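Local coordinates for protein glycosyltransferase (duf1792) (Streptococcus sanguinis, PDB 5V4A) that binds UDP as the C-terminal GT-D domain of a larger glycosyltransferase, which probably serves the export of a serine-rich repeat cell wall protein, at residues Ile169-Arg174 and Thr198-Thr203; Ser178-Ile183 and Ala204-Tyr209. All blocks are in the same frame, centred on the assembly; numbering follows the deposited sequence.

Interaction 1 of 2, residues Ile169-Arg174 and Thr198-Thr203; sequences IICPSR and TMLGPT. With UDP (uridine-5'-diphosphate), chain C.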
# COMPACT_ATOMS: atom_id res chain seq x y z
N ILE A 169 -8.72 6.66 23.80
CA ILE A 169 -8.30 7.03 25.14
C ILE A 169 -7.60 8.38 24.99
O ILE A 169 -6.57 8.45 24.32
CB ILE A 169 -7.32 6.00 25.73
CG1 ILE A 169 -7.93 4.59 25.78
CG2 ILE A 169 -6.81 6.44 27.10
CD1 ILE A 169 -9.04 4.40 26.73
N ILE A 170 -8.17 9.43 25.59
CA ILE A 170 -7.67 10.79 25.45
C ILE A 170 -6.76 11.13 26.63
O ILE A 170 -7.16 10.97 27.80
CB ILE A 170 -8.82 11.81 25.37
CG1 ILE A 170 -9.73 11.54 24.16
CG2 ILE A 170 -8.26 13.21 25.30
CD1 ILE A 170 -9.03 11.27 22.84
N CYS A 171 -5.55 11.62 26.33
CA CYS A 171 -4.47 11.82 27.29
C CYS A 171 -4.09 13.29 27.37
O CYS A 171 -4.63 14.08 26.57
CB CYS A 171 -3.27 10.98 26.86
SG CYS A 171 -3.67 9.25 26.70
N PRO A 172 -3.21 13.72 28.28
CA PRO A 172 -2.71 15.10 28.21
C PRO A 172 -2.02 15.37 26.89
O PRO A 172 -1.25 14.54 26.38
CB PRO A 172 -1.73 15.19 29.39
CG PRO A 172 -2.21 14.18 30.36
CD PRO A 172 -2.74 13.04 29.51
N SER A 173 -2.28 16.56 26.34
CA SER A 173 -1.65 16.99 25.09
C SER A 173 -0.16 17.26 25.25
O SER A 173 0.56 17.29 24.25
CB SER A 173 -2.36 18.24 24.56
OG SER A 173 -2.26 19.30 25.50
N ARG A 174 0.30 17.49 26.47
CA ARG A 174 1.71 17.68 26.76
C ARG A 174 1.97 17.06 28.12
O ARG A 174 1.06 16.90 28.93
CB ARG A 174 2.08 19.17 26.78
CG ARG A 174 1.37 19.95 27.87
CD ARG A 174 1.62 21.45 27.70
NE ARG A 174 1.28 22.22 28.91
CZ ARG A 174 2.11 22.41 29.93
NH1 ARG A 174 3.34 21.89 29.91
NH2 ARG A 174 1.72 23.13 30.98
N THR A 198 -0.85 4.80 18.62
CA THR A 198 -0.56 5.84 19.59
C THR A 198 0.12 7.03 18.92
O THR A 198 0.94 6.88 18.00
CB THR A 198 0.27 5.30 20.79
OG1 THR A 198 0.30 6.27 21.84
CG2 THR A 198 1.69 4.98 20.38
N MET A 199 -0.31 8.23 19.34
CA MET A 199 0.18 9.51 18.85
C MET A 199 0.41 10.31 20.13
O MET A 199 -0.50 11.01 20.57
CB MET A 199 -0.83 10.21 17.94
CG MET A 199 -1.26 9.46 16.67
SD MET A 199 -2.15 7.93 16.99
CE MET A 199 -3.55 8.63 17.75
N LEU A 200 1.58 10.16 20.75
CA LEU A 200 1.74 10.67 22.11
C LEU A 200 3.18 11.05 22.43
O LEU A 200 3.59 10.96 23.59
CB LEU A 200 1.24 9.62 23.13
CG LEU A 200 0.75 10.07 24.52
CD1 LEU A 200 -0.48 11.00 24.46
CD2 LEU A 200 0.48 8.84 25.42
N GLY A 201 3.93 11.53 21.44
CA GLY A 201 5.28 12.01 21.67
C GLY A 201 6.16 10.99 22.35
O GLY A 201 6.08 9.78 22.06
N PRO A 202 7.01 11.44 23.28
CA PRO A 202 7.93 10.51 23.95
C PRO A 202 7.23 9.46 24.81
O PRO A 202 7.76 8.36 24.97
CB PRO A 202 8.82 11.45 24.79
CG PRO A 202 8.61 12.82 24.20
CD PRO A 202 7.21 12.83 23.72
N THR A 203 6.06 9.78 25.36
CA THR A 203 5.29 8.79 26.12
C THR A 203 4.82 7.65 25.22
O THR A 203 4.70 6.51 25.69
CB THR A 203 4.10 9.46 26.81
OG1 THR A 203 4.57 10.57 27.59
CG2 THR A 203 3.32 8.49 27.70
N1 UDP C . 1.53 14.46 22.16
C2 UDP C . 0.55 14.33 23.11
N3 UDP C . 0.98 14.43 24.41
C4 UDP C . 2.28 14.63 24.84
C5 UDP C . 3.24 14.74 23.79
C6 UDP C . 2.84 14.64 22.50
O2 UDP C . -0.63 14.15 22.84
O4 UDP C . 2.52 14.69 26.06
C1' UDP C . 1.12 14.29 20.74
C2' UDP C . 1.07 15.53 19.86
O2' UDP C . -0.11 16.30 20.12
C3' UDP C . 1.09 14.88 18.46
C4' UDP C . 1.91 13.59 18.68
O4' UDP C . 2.06 13.46 20.11
O3' UDP C . -0.20 14.49 18.01
C5' UDP C . 3.26 13.55 18.00
O5' UDP C . 4.04 12.39 18.38
PA UDP C . 5.53 12.23 17.89
O1A UDP C . 6.43 13.29 18.52
O2A UDP C . 5.90 10.81 18.12
O3A UDP C . 5.48 12.56 16.29
PB UDP C . 6.48 12.32 15.08
O1B UDP C . 7.64 11.58 15.74
O2B UDP C . 6.90 13.76 14.70
O3B UDP C . 5.83 11.55 13.97
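Leu200 turns its CG anti to the backbone N (chi1 -155°), and this swings CD1 toward Cys171, whose CB makes the closest approach at 3.7 Å. The Cys171 SG, anti to its own carbonyl carbon, is turned toward helix 180-190. The contact is small and apolar, and UDP bridges the two segments. The same Leu200 CD1 lies 3.5 Å from UDP O2, below the plane of the uracil and under its O2-N3 edge; Ser173 O approaches from the opposite side of that plane, 2.9 Å from UDP N3. This N3 donates a nearly straight hydrogen bond to Pro172 O (3.0 Å, 167°), a main-chain acceptor consistent with recognition of the N3-H of uracil. Past Leu200, the chain turns with positive phi at Gly201, whose N gives UDP O5' a more bent bond (3.2 Å, 141°). Gly148, another UDP-binding residue, is close to Leu200, at the end of strand 142-148, which runs between the two strands in the sheet. Loops at the C-terminal ends of parallel strands gripping a nucleotide in this way are characteristic of Rossmann-like glycosyltransferase folds, here the UDP pocket of the GT-D fold.

Interaction 2 of 2, residues Ser178-Ile183 and Ala204-Tyr209; sequences SKLEAI and AKVLVY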
# COMPACT_ATOMS: atom_id res chain seq x y z
N SER A 178 3.64 11.86 32.88
CA SER A 178 3.28 11.74 34.29
C SER A 178 2.04 10.89 34.52
O SER A 178 1.77 10.51 35.66
CB SER A 178 3.07 13.13 34.91
OG SER A 178 1.80 13.65 34.59
N LYS A 179 1.27 10.58 33.47
CA LYS A 179 0.08 9.75 33.59
C LYS A 179 0.25 8.36 32.97
O LYS A 179 -0.75 7.67 32.79
CB LYS A 179 -1.11 10.47 32.96
CG LYS A 179 -1.70 11.56 33.85
CD LYS A 179 -3.04 12.06 33.35
CE LYS A 179 -3.56 13.21 34.22
NZ LYS A 179 -3.81 12.77 35.63
N LEU A 180 1.49 7.93 32.72
CA LEU A 180 1.73 6.70 31.95
C LEU A 180 1.00 5.49 32.54
O LEU A 180 0.35 4.73 31.82
CB LEU A 180 3.23 6.41 31.87
CG LEU A 180 3.62 5.06 31.24
CD1 LEU A 180 3.29 5.04 29.76
CD2 LEU A 180 5.10 4.77 31.44
N GLU A 181 1.07 5.31 33.86
CA GLU A 181 0.49 4.10 34.42
C GLU A 181 -1.03 4.13 34.32
O GLU A 181 -1.66 3.10 34.06
CB GLU A 181 0.92 3.90 35.88
CG GLU A 181 2.38 3.50 36.05
CD GLU A 181 2.75 2.21 35.31
OE1 GLU A 181 1.91 1.27 35.27
OE2 GLU A 181 3.87 2.14 34.76
N ALA A 182 -1.62 5.31 34.47
CA ALA A 182 -3.06 5.45 34.31
C ALA A 182 -3.48 5.23 32.87
O ALA A 182 -4.54 4.65 32.60
CB ALA A 182 -3.53 6.82 34.80
N ILE A 183 -2.66 5.70 31.92
CA ILE A 183 -2.94 5.45 30.51
C ILE A 183 -2.88 3.95 30.22
O ILE A 183 -3.77 3.40 29.57
CB ILE A 183 -1.97 6.24 29.61
CG1 ILE A 183 -2.20 7.75 29.76
CG2 ILE A 183 -2.19 5.88 28.14
CD1 ILE A 183 -1.04 8.60 29.24
N ALA A 204 4.56 7.92 23.95
CA ALA A 204 4.16 6.85 23.04
C ALA A 204 5.22 5.75 22.99
O ALA A 204 4.88 4.56 22.85
CB ALA A 204 3.90 7.40 21.64
N LYS A 205 6.50 6.11 23.10
CA LYS A 205 7.55 5.12 22.90
C LYS A 205 7.63 4.16 24.08
O LYS A 205 7.81 2.95 23.90
CB LYS A 205 8.89 5.81 22.68
CG LYS A 205 8.95 6.61 21.37
CD LYS A 205 8.49 8.01 21.49
CE LYS A 205 8.64 8.76 20.16
NZ LYS A 205 7.53 8.61 19.14
N VAL A 206 7.49 4.70 25.29
CA VAL A 206 7.50 3.86 26.48
C VAL A 206 6.22 3.04 26.55
O VAL A 206 6.22 1.89 27.01
CB VAL A 206 7.67 4.73 27.73
CG1 VAL A 206 7.84 3.85 28.94
CG2 VAL A 206 8.82 5.70 27.55
N LEU A 207 5.10 3.65 26.15
CA LEU A 207 3.82 2.96 26.14
C LEU A 207 3.86 1.75 25.22
O LEU A 207 3.52 0.63 25.63
CB LEU A 207 2.72 3.95 25.73
CG LEU A 207 1.25 3.52 25.78
CD1 LEU A 207 0.90 2.80 27.08
CD2 LEU A 207 0.30 4.69 25.51
N VAL A 208 4.26 1.95 23.96
CA VAL A 208 4.31 0.80 23.05
C VAL A 208 5.23 -0.28 23.62
O VAL A 208 4.88 -1.46 23.62
CB VAL A 208 4.77 1.22 21.64
CG1 VAL A 208 5.10 -0.07 20.84
CG2 VAL A 208 3.68 2.01 20.94
N TYR A 209 6.43 0.11 24.05
CA TYR A 209 7.35 -0.89 24.59
C TYR A 209 6.71 -1.67 25.73
O TYR A 209 6.73 -2.91 25.74
CB TYR A 209 8.65 -0.25 25.07
CG TYR A 209 9.61 -1.29 25.59
CD1 TYR A 209 10.55 -1.86 24.77
CD2 TYR A 209 9.55 -1.71 26.92
CE1 TYR A 209 11.42 -2.84 25.25
CE2 TYR A 209 10.41 -2.70 27.41
CZ TYR A 209 11.35 -3.24 26.57
OH TYR A 209 12.21 -4.21 27.04
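Leu180 and Val206 meet at about a right angle, and Ile183 and Leu207 do the same one turn further along helix 180-190. These are neighbouring helices of the Rossmann-like GT-D domain: 180-190 is the helix of the beta-alpha-beta crossover from strand 165-171 to strand 195-199, and helix 201-213 leads on from the latter. The backbones come nearest at Leu180 and Leu207, whose CA atoms are 7.2 Å apart, and aliphatic side chains fill the interface. Leu180 reaches across with CG anti to its backbone N (chi1 172°), and its two methyls divide the work: CD2 presses on Val206 CG1 at 3.8 Å, while CD1 points to the root of the next residue, 4.2 Å from Leu207 CB. The fork thus spans two consecutive residues of the opposing helix. Val206 also touches Leu50 and Arg53, joining helix 48-58 to the pair. Lys205, next in sequence to Val206, serves the ligand instead, with its NZ in salt bridges to UDP O2A and Asp220 OD2. Deeper toward the sheet, Ile183 sends CG1, anti to the carbonyl carbon, toward strand 165-171, while CG2, anti to the backbone N, takes the crossing contact, 3.8 Å from Leu207 CD2.

Overall arrangement
The two contacts interleave along the chain, with segments 169-174 and 198-203 alternating with 178-183 and 204-209, and their centres are 8 Å apart. Interaction 1 lies at the ends of the strands, against the uracil and ribose of UDP; interaction 2 is the helix layer behind it, with the Ile183 side chain about 8 Å from the ligand. They join directly: Cys171 SG packs on Ile183 CG1 at 3.7 Å, and Thr198 CG2 touches Ala204 CB at 3.5 Å. Helix 201-213 belongs to both, and each contact brings one of its UDP-binding residues to the nucleotide, Gly201 in interaction 1 and Lys205 in interaction 2.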